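Local atomic coordinates of putative uncharacterized protein (Chaetomium thermophilum, PDB entry 5T8V), a protein that probably loads cohesin onto chromatin, the chain being the C-terminal, HEAT-repeat part of the cohesin loader Scc2. Residues R429-M434 and L453-T458; V436-N441 and I446-M451; I887-L892 and L921-M926; D905-L910 and W930-L935. All blocks are in the same frame, centred on the assembly; numbering follows the deposited sequence.

Contact 1. Residues R429-M434 and L453-T458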
loop_
_atom_site.group_PDB
_atom_site.type_symbol
_atom_site.label_atom_id
_atom_site.label_comp_id
_atom_site.label_asym_id
_atom_site.label_seq_id
_atom_site.Cartn_x
_atom_site.Cartn_y
_atom_site.Cartn_z
ATOM N N ARG A 429 6.380 -17.357 19.031
ATOM C CA ARG A 429 6.745 -16.213 19.859
ATOM C C ARG A 429 8.213 -15.855 19.671
ATOM O O ARG A 429 8.554 -14.697 19.407
ATOM C CB ARG A 429 6.456 -16.512 21.329
ATOM C CG ARG A 429 6.716 -15.343 22.271
ATOM C CD ARG A 429 7.164 -15.823 23.643
ATOM N NE ARG A 429 6.197 -16.731 24.254
ATOM C CZ ARG A 429 6.416 -17.411 25.373
ATOM N NH1 ARG A 429 7.571 -17.297 26.013
ATOM N NH2 ARG A 429 5.477 -18.214 25.853
ATOM N N LEU A 430 9.100 -16.842 19.812
ATOM C CA LEU A 430 10.524 -16.561 19.657
ATOM C C LEU A 430 10.845 -16.132 18.231
ATOM O O LEU A 430 11.654 -15.219 18.015
ATOM C CB LEU A 430 11.344 -17.785 20.056
ATOM C CG LEU A 430 11.127 -18.262 21.493
ATOM C CD1 LEU A 430 11.956 -19.497 21.763
ATOM C CD2 LEU A 430 11.461 -17.173 22.494
ATOM N N LEU A 431 10.216 -16.771 17.244
ATOM C CA LEU A 431 10.416 -16.351 15.863
ATOM C C LEU A 431 10.010 -14.895 15.677
ATOM O O LEU A 431 10.731 -14.112 15.046
ATOM C CB LEU A 431 9.624 -17.264 14.927
ATOM C CG LEU A 431 10.157 -17.416 13.501
ATOM C CD1 LEU A 431 9.582 -18.661 12.854
ATOM C CD2 LEU A 431 9.827 -16.202 12.666
ATOM N N MET A 432 8.866 -14.507 16.243
ATOM C CA MET A 432 8.393 -13.133 16.114
ATOM C C MET A 432 9.360 -12.157 16.770
ATOM O O MET A 432 9.746 -11.149 16.168
ATOM C CB MET A 432 6.993 -13.012 16.718
ATOM C CG MET A 432 6.447 -11.595 16.754
ATOM S SD MET A 432 6.939 -10.690 18.235
ATOM C CE MET A 432 5.990 -11.547 19.491
ATOM N N LEU A 433 9.758 -12.433 18.015
ATOM C CA LEU A 433 10.736 -11.576 18.678
ATOM C C LEU A 433 11.986 -11.417 17.825
ATOM O O LEU A 433 12.544 -10.317 17.717
ATOM C CB LEU A 433 11.098 -12.150 20.047
ATOM C CG LEU A 433 9.962 -12.244 21.069
ATOM C CD1 LEU A 433 10.441 -12.953 22.329
ATOM C CD2 LEU A 433 9.406 -10.864 21.404
ATOM N N MET A 434 12.430 -12.505 17.196
ATOM C CA MET A 434 13.639 -12.442 16.386
ATOM C C MET A 434 13.436 -11.577 15.149
ATOM O O MET A 434 14.326 -10.804 14.774
ATOM C CB MET A 434 14.069 -13.851 15.996
ATOM C CG MET A 434 15.402 -13.906 15.272
ATOM S SD MET A 434 16.101 -15.560 15.252
ATOM C CE MET A 434 16.506 -15.775 16.986
ATOM N N LEU A 453 9.918 -8.895 7.597
ATOM C CA LEU A 453 8.627 -8.283 7.299
ATOM C C LEU A 453 7.665 -9.303 6.702
ATOM O O LEU A 453 6.495 -9.376 7.099
ATOM C CB LEU A 453 8.818 -7.104 6.345
ATOM C CG LEU A 453 9.610 -5.916 6.897
ATOM C CD1 LEU A 453 10.010 -4.971 5.778
ATOM C CD2 LEU A 453 8.801 -5.177 7.950
ATOM N N GLU A 454 8.147 -10.110 5.755
ATOM C CA GLU A 454 7.282 -11.076 5.088
ATOM C C GLU A 454 6.687 -12.067 6.080
ATOM O O GLU A 454 5.525 -12.468 5.943
ATOM C CB GLU A 454 8.069 -11.799 3.996
ATOM C CG GLU A 454 7.298 -12.899 3.288
ATOM C CD GLU A 454 7.917 -13.274 1.952
ATOM O OE1 GLU A 454 9.003 -12.744 1.631
ATOM O OE2 GLU A 454 7.318 -14.096 1.226
ATOM N N LEU A 455 7.462 -12.476 7.087
ATOM C CA LEU A 455 6.947 -13.419 8.076
ATOM C C LEU A 455 6.085 -12.724 9.120
ATOM O O LEU A 455 5.034 -13.247 9.510
ATOM C CB LEU A 455 8.102 -14.159 8.753
ATOM C CG LEU A 455 8.841 -15.224 7.937
ATOM C CD1 LEU A 455 9.833 -15.949 8.829
ATOM C CD2 LEU A 455 7.891 -16.227 7.286
ATOM N N LEU A 456 6.514 -11.553 9.593
ATOM C CA LEU A 456 5.680 -10.772 10.497
ATOM C C LEU A 456 4.302 -10.535 9.901
ATOM O O LEU A 456 3.318 -10.420 10.638
ATOM C CB LEU A 456 6.361 -9.441 10.825
ATOM C CG LEU A 456 7.549 -9.512 11.791
ATOM C CD1 LEU A 456 8.300 -8.191 11.823
ATOM C CD2 LEU A 456 7.093 -9.886 13.192
ATOM N N GLY A 457 4.208 -10.477 8.575
ATOM C CA GLY A 457 2.920 -10.379 7.920
ATOM C C GLY A 457 2.049 -11.599 8.154
ATOM O O GLY A 457 0.914 -11.475 8.624
ATOM N N THR A 458 2.568 -12.787 7.833
ATOM C CA THR A 458 1.776 -14.002 8.004
ATOM C C THR A 458 1.398 -14.204 9.466
ATOM O O THR A 458 0.268 -14.602 9.774
ATOM C CB THR A 458 2.539 -15.221 7.474
ATOM O OG1 THR A 458 3.731 -15.410 8.240
ATOM C CG2 THR A 458 2.919 -15.037 6.017
#
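Leu431 and Met432 pack against Leu455 and Leu456 in a buried, wholly apolar contact between helix 423-440 and helix 446-474, two successive helices of the HEAT-repeat array. The backbones come nearest at Met432 and Leu456, with CA atoms 6.7 Å apart, and four side chains fill the interval in two pairs. In the first, a methyl meets a methyl: Leu431 CD2 lies 3.8 Å from Leu455 CD1, and the two side chains cross at about a right angle. In the second, Leu456 CD2 rests against the second methylene of the methionine, 4.0 Å from Met432 CG. Met432 sends CG beside its own carbonyl carbon (chi1 175°), then bends at the next two torsions, which carries the sulfur and terminal methyl away from Leu456. Met432 also touches Ala609, while Leu431 and Leu455 both touch Leu405 of helix 402-414. Branched leucines suit such places because a forked end can meet more than one neighbour, as those two do, and the flexible methionine can offer CG to Leu456 while the rest of its chain bends away. With neither charge nor directional bond among the four, this part of the helix pair is held by dispersion and the hydrophobic effect.

Contact 2. Residues V436-N441 and I446-M451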
loop_
_atom_site.group_PDB
_atom_site.type_symbol
_atom_site.label_atom_id
_atom_site.label_comp_id
_atom_site.label_asym_id
_atom_site.label_seq_id
_atom_site.Cartn_x
_atom_site.Cartn_y
_atom_site.Cartn_z
ATOM N N VAL A 436 11.137 -9.092 14.678
ATOM C CA VAL A 436 11.071 -7.705 15.132
ATOM C C VAL A 436 12.477 -7.183 15.392
ATOM O O VAL A 436 12.841 -6.077 14.971
ATOM C CB VAL A 436 10.184 -7.588 16.386
ATOM C CG1 VAL A 436 10.235 -6.173 16.955
ATOM C CG2 VAL A 436 8.752 -7.968 16.055
ATOM N N GLY A 437 13.291 -7.981 16.085
ATOM C CA GLY A 437 14.668 -7.579 16.326
ATOM C C GLY A 437 15.417 -7.278 15.042
ATOM O O GLY A 437 16.118 -6.268 14.939
ATOM N N LEU A 438 15.276 -8.152 14.039
ATOM C CA LEU A 438 15.978 -7.940 12.775
ATOM C C LEU A 438 15.507 -6.667 12.088
ATOM O O LEU A 438 16.308 -5.956 11.467
ATOM C CB LEU A 438 15.786 -9.144 11.851
ATOM C CG LEU A 438 16.538 -10.432 12.207
ATOM C CD1 LEU A 438 16.181 -11.546 11.231
ATOM C CD2 LEU A 438 18.048 -10.214 12.228
ATOM N N VAL A 439 14.213 -6.357 12.187
ATOM C CA VAL A 439 13.691 -5.163 11.526
ATOM C C VAL A 439 14.111 -3.900 12.268
ATOM O O VAL A 439 14.246 -2.834 11.656
ATOM C CB VAL A 439 12.157 -5.259 11.399
ATOM C CG1 VAL A 439 11.570 -3.969 10.829
ATOM C CG2 VAL A 439 11.776 -6.434 10.522
ATOM N N GLU A 440 14.333 -3.989 13.578
ATOM C CA GLU A 440 14.513 -2.796 14.395
ATOM C C GLU A 440 15.967 -2.359 14.548
ATOM O O GLU A 440 16.208 -1.257 15.053
ATOM C CB GLU A 440 13.897 -3.013 15.782
ATOM C CG GLU A 440 12.376 -2.972 15.777
ATOM C CD GLU A 440 11.777 -3.019 17.170
ATOM O OE1 GLU A 440 12.510 -3.354 18.125
ATOM O OE2 GLU A 440 10.573 -2.714 17.309
ATOM N N ASN A 441 16.939 -3.170 14.134
ATOM C CA ASN A 441 18.338 -2.759 14.140
ATOM C C ASN A 441 18.746 -2.425 12.708
ATOM O O ASN A 441 18.623 -3.264 11.809
ATOM C CB ASN A 441 19.241 -3.840 14.738
ATOM C CG ASN A 441 19.494 -4.993 13.789
ATOM O OD1 ASN A 441 18.584 -5.469 13.110
ATOM N ND2 ASN A 441 20.742 -5.448 13.735
ATOM N N ILE A 446 19.376 -6.411 3.750
ATOM C CA ILE A 446 18.091 -6.253 3.079
ATOM C C ILE A 446 17.358 -7.587 3.017
ATOM O O ILE A 446 16.135 -7.645 3.188
ATOM C CB ILE A 446 18.292 -5.653 1.675
ATOM C CG1 ILE A 446 19.088 -4.343 1.751
ATOM C CG2 ILE A 446 16.947 -5.425 0.988
ATOM C CD1 ILE A 446 18.449 -3.263 2.615
ATOM N N MET A 447 18.085 -8.673 2.761
ATOM C CA MET A 447 17.466 -9.993 2.762
ATOM C C MET A 447 16.805 -10.283 4.104
ATOM O O MET A 447 15.665 -10.763 4.157
ATOM C CB MET A 447 18.522 -11.050 2.436
ATOM C CG MET A 447 18.037 -12.492 2.526
ATOM S SD MET A 447 19.314 -13.681 2.064
ATOM C CE MET A 447 20.592 -13.321 3.271
ATOM N N ALA A 448 17.501 -9.976 5.202
ATOM C CA ALA A 448 16.973 -10.276 6.529
ATOM C C ALA A 448 15.758 -9.414 6.850
ATOM O O ALA A 448 14.770 -9.909 7.404
ATOM C CB ALA A 448 18.067 -10.080 7.578
ATOM N N LYS A 449 15.810 -8.123 6.516
ATOM C CA LYS A 449 14.657 -7.257 6.745
ATOM C C LYS A 449 13.458 -7.723 5.930
ATOM O O LYS A 449 12.338 -7.811 6.445
ATOM C CB LYS A 449 15.006 -5.809 6.400
ATOM C CG LYS A 449 15.905 -5.114 7.410
ATOM C CD LYS A 449 16.117 -3.650 7.034
ATOM C CE LYS A 449 17.081 -2.951 7.982
ATOM N NZ LYS A 449 16.568 -2.912 9.380
ATOM N N ASN A 450 13.676 -8.023 4.649
ATOM C CA ASN A 450 12.581 -8.467 3.793
ATOM C C ASN A 450 11.951 -9.744 4.329
ATOM O O ASN A 450 10.722 -9.860 4.408
ATOM C CB ASN A 450 13.088 -8.675 2.368
ATOM C CG ASN A 450 13.590 -7.398 1.745
ATOM O OD1 ASN A 450 13.550 -6.337 2.366
ATOM N ND2 ASN A 450 14.077 -7.489 0.515
ATOM N N MET A 451 12.778 -10.720 4.701
ATOM C CA MET A 451 12.244 -11.943 5.288
ATOM C C MET A 451 11.448 -11.633 6.549
ATOM O O MET A 451 10.325 -12.120 6.729
ATOM C CB MET A 451 13.381 -12.915 5.598
ATOM C CG MET A 451 12.907 -14.302 6.002
ATOM S SD MET A 451 14.225 -15.342 6.648
ATOM C CE MET A 451 14.547 -14.532 8.211
#
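Lys449, Leu438 and Val439 carry this contact, where helix 423-440 ends and helix 446-474 begins after a short turn. The axes of the short helical segments approach to 8.6 Å at 132°, and the CA atoms of Val439 and Lys449 are 5.3 Å apart. Lys449 loses the most surface. Its chain is extended as far as CE, then bends at the last torsion (chi4 -62°), bringing the ammonium over the C-terminal end of the first helix. There NZ donates to the backbone carbonyl of Asn441, 3.2 Å from Asn441 O; the nitrogen stands about 50° out of that carbonyl's plane. Val439 O is also near, 3.3 Å from Lys449 NZ. Leu438 points its side chain at the second helix, and its CD1 rests 4.4 Å from Ala448 CB, a loose contact in which the small alanine leaves the leucine facing the second helix. Val439 CG2 comes to 4.3 Å from the backbone Lys449 O, and the valine side chain also meets Ala452, Leu453 and Leu456 farther along helix 446-474. Lysine suits its place because the long methylene chain spans the gap while the charged end reaches the carbonyl of Asn441. A positive group set at a helix C-terminus probably gains from the helix dipole, so the hairpin combines modest apolar packing with an electrostatic tie across its turn.

Contact 3. Residues I887-L892 and L921-M926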
loop_
_atom_site.group_PDB
_atom_site.type_symbol
_atom_site.label_atom_id
_atom_site.label_comp_id
_atom_site.label_asym_id
_atom_site.label_seq_id
_atom_site.Cartn_x
_atom_site.Cartn_y
_atom_site.Cartn_z
ATOM N N ILE A 887 -30.472 31.903 -22.746
ATOM C CA ILE A 887 -31.259 30.787 -23.255
ATOM C C ILE A 887 -32.072 31.220 -24.468
ATOM O O ILE A 887 -32.215 30.463 -25.435
ATOM C CB ILE A 887 -32.151 30.209 -22.141
ATOM C CG1 ILE A 887 -31.281 29.553 -21.065
ATOM C CG2 ILE A 887 -33.134 29.180 -22.710
ATOM C CD1 ILE A 887 -32.024 29.198 -19.794
ATOM N N TYR A 888 -32.620 32.438 -24.442
ATOM C CA TYR A 888 -33.285 32.964 -25.632
ATOM C C TYR A 888 -32.285 33.198 -26.756
ATOM O O TYR A 888 -32.568 32.897 -27.923
ATOM C CB TYR A 888 -34.017 34.266 -25.298
ATOM C CG TYR A 888 -35.395 34.098 -24.685
ATOM C CD1 TYR A 888 -35.842 32.859 -24.242
ATOM C CD2 TYR A 888 -36.253 35.183 -24.565
ATOM C CE1 TYR A 888 -37.100 32.710 -23.690
ATOM C CE2 TYR A 888 -37.513 35.043 -24.015
ATOM C CZ TYR A 888 -37.930 33.804 -23.581
ATOM O OH TYR A 888 -39.183 33.661 -23.032
ATOM N N ARG A 889 -31.111 33.731 -26.420
ATOM C CA ARG A 889 -30.085 33.998 -27.421
ATOM C C ARG A 889 -29.709 32.729 -28.178
ATOM O O ARG A 889 -29.605 32.734 -29.411
ATOM C CB ARG A 889 -28.862 34.607 -26.733
ATOM C CG ARG A 889 -27.646 34.818 -27.616
ATOM C CD ARG A 889 -26.517 35.429 -26.801
ATOM N NE ARG A 889 -25.301 35.635 -27.580
ATOM C CZ ARG A 889 -24.205 36.221 -27.110
ATOM N NH1 ARG A 889 -24.169 36.666 -25.860
ATOM N NH2 ARG A 889 -23.142 36.368 -27.889
ATOM N N ARG A 890 -29.508 31.627 -27.454
ATOM C CA ARG A 890 -29.054 30.391 -28.081
ATOM C C ARG A 890 -30.206 29.613 -28.707
ATOM O O ARG A 890 -30.057 29.045 -29.794
ATOM C CB ARG A 890 -28.332 29.521 -27.049
ATOM C CG ARG A 890 -27.038 30.118 -26.516
ATOM C CD ARG A 890 -25.909 29.998 -27.527
ATOM N NE ARG A 890 -24.621 30.399 -26.960
ATOM C CZ ARG A 890 -24.107 31.624 -27.028
ATOM N NH1 ARG A 890 -24.760 32.601 -27.646
ATOM N NH2 ARG A 890 -22.927 31.877 -26.475
ATOM N N VAL A 891 -31.358 29.579 -28.040
ATOM C CA VAL A 891 -32.467 28.743 -28.493
ATOM C C VAL A 891 -33.229 29.419 -29.623
ATOM O O VAL A 891 -33.407 28.850 -30.705
ATOM C CB VAL A 891 -33.406 28.413 -27.318
ATOM C CG1 VAL A 891 -34.643 27.657 -27.808
ATOM C CG2 VAL A 891 -32.671 27.603 -26.256
ATOM N N LEU A 892 -33.698 30.638 -29.380
ATOM C CA LEU A 892 -34.690 31.246 -30.259
ATOM C C LEU A 892 -34.309 31.233 -31.735
ATOM O O LEU A 892 -35.200 30.993 -32.567
ATOM C CB LEU A 892 -34.968 32.677 -29.778
ATOM C CG LEU A 892 -36.327 33.298 -30.114
ATOM C CD1 LEU A 892 -37.495 32.338 -29.900
ATOM C CD2 LEU A 892 -36.511 34.529 -29.260
ATOM N N LEU A 921 -24.534 41.852 -18.158
ATOM C CA LEU A 921 -25.841 41.427 -18.646
ATOM C C LEU A 921 -26.243 42.207 -19.891
ATOM O O LEU A 921 -26.880 41.654 -20.797
ATOM C CB LEU A 921 -26.889 41.592 -17.545
ATOM C CG LEU A 921 -28.334 41.200 -17.874
ATOM C CD1 LEU A 921 -28.395 39.875 -18.608
ATOM C CD2 LEU A 921 -29.158 41.105 -16.594
ATOM N N LEU A 922 -25.869 43.489 -19.960
ATOM C CA LEU A 922 -26.129 44.264 -21.168
ATOM C C LEU A 922 -25.579 43.557 -22.399
ATOM O O LEU A 922 -26.123 43.704 -23.501
ATOM C CB LEU A 922 -25.526 45.663 -21.062
ATOM C CG LEU A 922 -25.727 46.520 -22.321
ATOM C CD1 LEU A 922 -27.192 46.600 -22.739
ATOM C CD2 LEU A 922 -25.172 47.907 -22.099
ATOM N N ASP A 923 -24.498 42.793 -22.233
ATOM C CA ASP A 923 -23.919 42.060 -23.353
ATOM C C ASP A 923 -24.896 41.021 -23.891
ATOM O O ASP A 923 -25.283 41.054 -25.067
ATOM C CB ASP A 923 -22.605 41.409 -22.905
ATOM C CG ASP A 923 -21.735 40.981 -24.066
ATOM O OD1 ASP A 923 -22.215 40.205 -24.917
ATOM O OD2 ASP A 923 -20.568 41.422 -24.128
ATOM N N ASP A 924 -25.320 40.093 -23.033
ATOM C CA ASP A 924 -26.199 39.021 -23.485
ATOM C C ASP A 924 -27.549 39.564 -23.944
ATOM O O ASP A 924 -28.139 39.043 -24.899
ATOM C CB ASP A 924 -26.382 37.992 -22.372
ATOM C CG ASP A 924 -25.074 37.336 -21.967
ATOM O OD1 ASP A 924 -24.603 36.448 -22.705
ATOM O OD2 ASP A 924 -24.521 37.708 -20.912
ATOM N N VAL A 925 -28.056 40.611 -23.288
ATOM C CA VAL A 925 -29.356 41.148 -23.690
ATOM C C VAL A 925 -29.244 41.879 -25.022
ATOM O O VAL A 925 -30.172 41.851 -25.837
ATOM C CB VAL A 925 -29.943 42.061 -22.599
ATOM C CG1 VAL A 925 -29.091 43.271 -22.411
ATOM C CG2 VAL A 925 -31.350 42.472 -22.963
ATOM N N MET A 926 -28.124 42.566 -25.258
ATOM C CA MET A 926 -27.929 43.220 -26.548
ATOM C C MET A 926 -27.823 42.185 -27.660
ATOM O O MET A 926 -28.442 42.329 -28.723
ATOM C CB MET A 926 -26.681 44.105 -26.509
ATOM C CG MET A 926 -26.439 44.900 -27.790
ATOM S SD MET A 926 -27.740 46.108 -28.144
ATOM C CE MET A 926 -27.400 47.351 -26.895
#
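Arg889 reaches from helix 878-891 to Asp924 on helix 919-935 and forms a salt bridge, with Arg889 NH1 3.2 Å from Asp924 OD1. The arginine is stretched to full length: CG stands anti to the backbone N (chi1 174°) and every later torsion is near 180°, so a straight chain spans helices whose nearest CA atoms, those of Arg889 and Asp924, are 7.5 Å apart. Asp924 takes the other course. Its CG lies beside the backbone N (chi1 -61°), and its short side chain crosses the arginine at about a right angle. The carboxylate oxygen arrives at the guanidinium edge, near its plane, yet the two flat groups are turned 53° against each other. One oxygen thus faces one nitrogen, and the second, OD2, is taken by Arg882, two turns earlier on helix 878-891. Two arginines of one helix thereby share a buried aspartate, which would be expected to favour its ionised form. Asp923 sits farther off; its OD1, 4.2 Å from Arg889 NH1, is too distant for a salt bridge and has a weak hydrogen bond with His986. Helix 969-986 covers one flank, His986 touching Arg889 and Met982 touching Asp923, while Leu921 and Asp924 pack on Val885 of helix 878-891.

Contact 4. Residues D905-L910 and W930-L935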
loop_
_atom_site.group_PDB
_atom_site.type_symbol
_atom_site.label_atom_id
_atom_site.label_comp_id
_atom_site.label_asym_id
_atom_site.label_seq_id
_atom_site.Cartn_x
_atom_site.Cartn_y
_atom_site.Cartn_z
ATOM N N ASP A 905 -42.997 41.262 -28.962
ATOM C CA ASP A 905 -43.265 41.573 -27.562
ATOM C C ASP A 905 -41.993 41.477 -26.728
ATOM O O ASP A 905 -41.693 42.370 -25.927
ATOM C CB ASP A 905 -44.336 40.633 -27.010
ATOM C CG ASP A 905 -45.684 40.833 -27.672
ATOM O OD1 ASP A 905 -45.987 41.975 -28.081
ATOM O OD2 ASP A 905 -46.443 39.847 -27.782
ATOM N N VAL A 906 -41.232 40.395 -26.902
ATOM C CA VAL A 906 -40.003 40.219 -26.132
ATOM C C VAL A 906 -39.080 41.413 -26.327
ATOM O O VAL A 906 -38.528 41.956 -25.364
ATOM C CB VAL A 906 -39.312 38.898 -26.516
ATOM C CG1 VAL A 906 -37.901 38.828 -25.929
ATOM C CG2 VAL A 906 -40.135 37.715 -26.029
ATOM N N ARG A 907 -38.898 41.847 -27.577
ATOM C CA ARG A 907 -38.034 42.995 -27.827
ATOM C C ARG A 907 -38.568 44.245 -27.141
ATOM O O ARG A 907 -37.805 44.988 -26.510
ATOM C CB ARG A 907 -37.882 43.242 -29.327
ATOM C CG ARG A 907 -37.036 44.465 -29.649
ATOM C CD ARG A 907 -36.614 44.497 -31.108
ATOM N NE ARG A 907 -37.755 44.613 -32.009
ATOM C CZ ARG A 907 -37.661 44.654 -33.333
ATOM N NH1 ARG A 907 -36.474 44.589 -33.925
ATOM N NH2 ARG A 907 -38.757 44.761 -34.070
ATOM N N LYS A 908 -39.875 44.497 -27.250
ATOM C CA LYS A 908 -40.436 45.696 -26.632
ATOM C C LYS A 908 -40.280 45.676 -25.115
ATOM O O LYS A 908 -40.121 46.735 -24.498
ATOM C CB LYS A 908 -41.908 45.851 -27.016
ATOM C CG LYS A 908 -42.125 46.531 -28.364
ATOM C CD LYS A 908 -43.569 46.988 -28.537
ATOM C CE LYS A 908 -44.296 46.189 -29.606
ATOM N NZ LYS A 908 -43.922 46.611 -30.987
ATOM N N GLU A 909 -40.321 44.492 -24.499
ATOM C CA GLU A 909 -40.091 44.371 -23.065
ATOM C C GLU A 909 -38.613 44.316 -22.706
ATOM O O GLU A 909 -38.275 44.418 -21.522
ATOM C CB GLU A 909 -40.775 43.114 -22.520
ATOM C CG GLU A 909 -42.275 43.058 -22.761
ATOM C CD GLU A 909 -42.909 41.813 -22.171
ATOM O OE1 GLU A 909 -42.180 41.011 -21.547
ATOM O OE2 GLU A 909 -44.136 41.635 -22.333
ATOM N N LEU A 910 -37.732 44.164 -23.694
ATOM C CA LEU A 910 -36.320 43.922 -23.453
ATOM C C LEU A 910 -35.432 45.098 -23.834
ATOM O O LEU A 910 -34.249 45.096 -23.481
ATOM C CB LEU A 910 -35.869 42.676 -24.232
ATOM C CG LEU A 910 -34.530 42.047 -23.856
ATOM C CD1 LEU A 910 -34.593 41.473 -22.448
ATOM C CD2 LEU A 910 -34.165 40.969 -24.863
ATOM N N TRP A 930 -30.265 41.849 -30.993
ATOM C CA TRP A 930 -29.850 41.667 -32.380
ATOM C C TRP A 930 -30.483 40.418 -32.979
ATOM O O TRP A 930 -31.015 40.451 -34.095
ATOM C CB TRP A 930 -28.326 41.592 -32.462
ATOM C CG TRP A 930 -27.804 41.246 -33.833
ATOM C CD1 TRP A 930 -27.035 40.169 -34.164
ATOM C CD2 TRP A 930 -28.017 41.974 -35.053
ATOM N NE1 TRP A 930 -26.751 40.183 -35.508
ATOM C CE2 TRP A 930 -27.342 41.280 -36.076
ATOM C CE3 TRP A 930 -28.710 43.145 -35.377
ATOM C CZ2 TRP A 930 -27.339 41.716 -37.400
ATOM C CZ3 TRP A 930 -28.704 43.578 -36.690
ATOM C CH2 TRP A 930 -28.024 42.865 -37.686
ATOM N N ILE A 931 -30.438 39.302 -32.247
ATOM C CA ILE A 931 -31.037 38.061 -32.738
ATOM C C ILE A 931 -32.506 38.282 -33.078
ATOM O O ILE A 931 -32.939 38.070 -34.219
ATOM C CB ILE A 931 -30.860 36.936 -31.703
ATOM C CG1 ILE A 931 -29.373 36.622 -31.492
ATOM C CG2 ILE A 931 -31.624 35.685 -32.120
ATOM C CD1 ILE A 931 -28.660 36.063 -32.710
ATOM N N ILE A 932 -33.296 38.706 -32.086
ATOM C CA ILE A 932 -34.709 38.996 -32.321
ATOM C C ILE A 932 -34.879 39.814 -33.594
ATOM O O ILE A 932 -35.763 39.541 -34.416
ATOM C CB ILE A 932 -35.316 39.732 -31.111
ATOM C CG1 ILE A 932 -35.253 38.868 -29.845
ATOM C CG2 ILE A 932 -36.756 40.155 -31.409
ATOM C CD1 ILE A 932 -36.255 37.738 -29.799
ATOM N N SER A 933 -34.036 40.833 -33.775
ATOM C CA SER A 933 -34.178 41.706 -34.933
ATOM C C SER A 933 -33.870 40.975 -36.234
ATOM O O SER A 933 -34.469 41.285 -37.270
ATOM C CB SER A 933 -33.274 42.926 -34.777
ATOM O OG SER A 933 -33.668 43.704 -33.659
ATOM N N THR A 934 -32.951 40.006 -36.209
ATOM C CA THR A 934 -32.661 39.250 -37.424
ATOM C C THR A 934 -33.793 38.289 -37.756
ATOM O O THR A 934 -34.169 38.146 -38.925
ATOM C CB THR A 934 -31.341 38.491 -37.286
ATOM O OG1 THR A 934 -31.405 37.606 -36.161
ATOM C CG2 THR A 934 -30.177 39.460 -37.114
ATOM N N LEU A 935 -34.352 37.616 -36.747
ATOM C CA LEU A 935 -35.510 36.763 -36.998
ATOM C C LEU A 935 -36.674 37.581 -37.542
ATOM O O LEU A 935 -37.290 37.215 -38.550
ATOM C CB LEU A 935 -35.915 36.023 -35.723
ATOM C CG LEU A 935 -35.053 34.806 -35.381
ATOM C CD1 LEU A 935 -34.138 35.110 -34.216
ATOM C CD2 LEU A 935 -35.920 33.595 -35.081
#
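The short segments of helix 900-910 and helix 919-935 run roughly antiparallel, at 149° with axes 10.1 Å apart at closest approach, and their CA atoms come nearest at Arg907 and Ile932, 6.9 Å. Ile932 is directed at the first helix and sets both of its branches to work. Its CG2 methyl packs on the first methylene of the arginine, 3.9 Å from Arg907 CB, while the longer branch turns toward the valine, placing Ile932 CD1 4.3 Å from Val906 CG1. A beta-branched residue suits this place, since one side chain serves two neighbours on the facing helix. Beyond its methylenes Arg907 becomes polar. The chain leaves the backbone extended and then bends at chi3 (64°), turning the guanidinium so that NH1 meets Ser933. NH1 donates to the serine hydroxyl, with Arg907 NH1 3.0 Å from Ser933 OG; the oxygen lies in the guanidinium plane, at its edge, but the bond is bent, with an angle of 136° at the hydrogen. Ser933 OG in turn bonds to the carbonyl oxygen of Leu929, one turn back on its own helix, which helps to fix the hydroxyl as an acceptor for the arginine. The stronger partner of the guanidinium is Thr938, just after helix 919-935, which accepts from NH2. Ser933 and, outside the two segments, Thr938 thus offer this buried arginine neutral hydroxyl oxygens at two of its nitrogens, while its aliphatic stem joins the hydrophobic packing.

In the fold
The four contacts form two neighbourhoods, far apart in an elongated, predominantly helical chain. Contacts 1 and 2 join the same helices, 423-440 and 446-474; their centres are 10 Å apart, contact 2 is nested within the loop closed by contact 1, and Leu456 packs on Val436 between them. Contacts 3 and 4 share helix 919-935, which meets helix 878-891 in one and helix 900-910 in the other; along the chain they interleave, and Val925 touches Leu910 where they join. The centres of contacts 1 and 3 are about 72 Å apart. Local packing of neighbouring helices, repeated along the chain, is how a HEAT-repeat protein builds its long superhelical body.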